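PDB 4W8V: CRISPR system Cmr subunit Cmr6 from Pyrococcus furiosus, which caps, together with Cmr1, the elongated type III-B Cmr ribonucleoprotein complex, an RNA-binding CRISPR effector assembly that defends the cell against mobile genetic elements. Local coordinates for residues V58-L62 with D228-G232. Coordinates in Å, arbitrary orientation, origin at the centre of the assembly. Residue numbers count along the deposited sequence, not the author numbering.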
loop_
_atom_site.group_PDB
_atom_site.type_symbol
_atom_site.label_atom_id
_atom_site.label_comp_id
_atom_site.label_asym_id
_atom_site.label_seq_id
_atom_site.Cartn_x
_atom_site.Cartn_y
_atom_site.Cartn_z
ATOM N N VAL A 58 0.509 -1.072 2.151
ATOM C CA VAL A 58 -0.204 0.191 2.283
ATOM C C VAL A 58 -1.727 0.021 2.071
ATOM O O VAL A 58 -2.520 0.690 2.727
ATOM C CB VAL A 58 0.355 1.250 1.314
ATOM C CG1 VAL A 58 0.086 0.860 -0.150
ATOM C CG2 VAL A 58 -0.222 2.631 1.629
ATOM N N THR A 59 -2.136 -0.888 1.182
ATOM C CA THR A 59 -3.561 -1.135 0.938
ATOM C C THR A 59 -4.208 -1.903 2.094
ATOM O O THR A 59 -5.328 -1.603 2.466
ATOM C CB THR A 59 -3.790 -1.912 -0.387
ATOM O OG1 THR A 59 -3.225 -1.182 -1.469
ATOM C CG2 THR A 59 -5.263 -2.083 -0.666
ATOM N N ARG A 60 -3.516 -2.912 2.622
ATOM C CA ARG A 60 -3.852 -3.532 3.905
ATOM C C ARG A 60 -4.083 -2.477 4.994
ATOM O O ARG A 60 -5.091 -2.475 5.689
ATOM C CB ARG A 60 -2.716 -4.434 4.412
ATOM C CG ARG A 60 -2.597 -5.848 3.909
ATOM C CD ARG A 60 -1.539 -6.521 4.800
ATOM N NE ARG A 60 -1.001 -7.774 4.279
ATOM C CZ ARG A 60 -1.492 -8.974 4.564
ATOM N NH1 ARG A 60 -2.553 -9.085 5.345
ATOM N NH2 ARG A 60 -0.938 -10.062 4.051
ATOM N N HIS A 61 -3.088 -1.612 5.143
ATOM C CA HIS A 61 -3.058 -0.595 6.178
ATOM C C HIS A 61 -4.274 0.291 6.112
ATOM O O HIS A 61 -4.901 0.586 7.133
ATOM C CB HIS A 61 -1.791 0.250 6.044
ATOM C CG HIS A 61 -1.647 1.309 7.090
ATOM N ND1 HIS A 61 -2.298 2.523 7.015
ATOM C CD2 HIS A 61 -0.893 1.359 8.217
ATOM C CE1 HIS A 61 -1.971 3.263 8.063
ATOM N NE2 HIS A 61 -1.121 2.583 8.802
ATOM N N LEU A 62 -4.604 0.711 4.900
ATOM C CA LEU A 62 -5.785 1.517 4.641
ATOM C C LEU A 62 -7.024 0.867 5.233
ATOM O O LEU A 62 -7.811 1.526 5.925
ATOM C CB LEU A 62 -5.966 1.722 3.136
ATOM C CG LEU A 62 -7.254 2.390 2.658
ATOM C CD1 LEU A 62 -7.432 3.759 3.267
ATOM C CD2 LEU A 62 -7.252 2.491 1.138
ATOM N N ASP A 228 -3.865 8.718 -1.346
ATOM C CA ASP A 228 -4.028 9.335 -0.030
ATOM C C ASP A 228 -3.015 8.904 1.046
ATOM O O ASP A 228 -2.793 9.641 1.996
ATOM C CB ASP A 228 -5.460 9.095 0.475
ATOM C CG ASP A 228 -6.512 9.803 -0.392
ATOM O OD1 ASP A 228 -6.136 10.675 -1.208
ATOM O OD2 ASP A 228 -7.714 9.500 -0.255
ATOM N N LEU A 229 -2.378 7.747 0.902
ATOM C CA LEU A 229 -1.395 7.302 1.896
ATOM C C LEU A 229 0.040 7.345 1.361
ATOM O O LEU A 229 0.946 7.824 2.026
ATOM C CB LEU A 229 -1.732 5.893 2.379
ATOM C CG LEU A 229 -3.116 5.800 3.035
ATOM C CD1 LEU A 229 -3.419 4.399 3.544
ATOM C CD2 LEU A 229 -3.214 6.795 4.168
ATOM N N GLY A 230 0.248 6.842 0.150
ATOM C CA GLY A 230 1.570 6.896 -0.438
ATOM C C GLY A 230 2.386 5.631 -0.254
ATOM O O GLY A 230 2.138 4.839 0.666
ATOM N N VAL A 231 3.358 5.440 -1.143
ATOM C CA VAL A 231 4.314 4.347 -1.033
ATOM C C VAL A 231 5.722 4.910 -0.978
ATOM O O VAL A 231 5.939 6.109 -1.200
ATOM C CB VAL A 231 4.219 3.371 -2.222
ATOM C CG1 VAL A 231 3.072 2.388 -2.039
ATOM C CG2 VAL A 231 4.095 4.155 -3.528
ATOM N N GLY A 232 6.680 4.036 -0.693
ATOM C CA GLY A 232 8.055 4.460 -0.529
ATOM C C GLY A 232 8.231 5.011 0.869
ATOM O O GLY A 232 7.382 4.799 1.740
#
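Residues 58-62 form a turn of helix 52-68, closed by the hydrogen bond from Leu-62 N to Val-58 O (3.0 Å), and 228-232 is the chain leaving helix 212-228. In this C-terminal part of Cmr6, a RAMP-superfamily region, one helix thus packs against the glycine-marked exit of another, about 3 Å, centre to centre, from the middle of the folded chain. Of the CA atoms, those of Val-58 and Val-231 lie nearest across the contact, 7.0 Å apart. Gly-230 leaves helical geometry with positive phi (96°); at its backbone angles a CB would jam against the carbonyl O of Leu-229, which calls for glycine. Backbone hydrogen bonds then join Val-231 to Gly-240, just ahead of strand 242-244.

No hydrogen bond crosses between the segments; the contact is largely apolar and buries 219 Å². Leu-229 points toward the helix and packs against Val-58 and, a turn later, His-61 and Leu-62: its CD1 lies 3.7 Å from Leu-62 CB and 4.1 Å from His-61 ND1. The His-61 ring also meets Tyr-172 edge-to-face. Leu-62 continues onto Leu-224 and Leu-109, while Thr-59, facing away from the loop, packs on helix 212-228. The Val-58 methyls bridge the two neighbours of Gly-230: CG1 touches Val-231 CG1 at 3.8 Å, and CG2 lies 3.7 Å from Leu-229 CB and 3.4 Å from Gly-230 O.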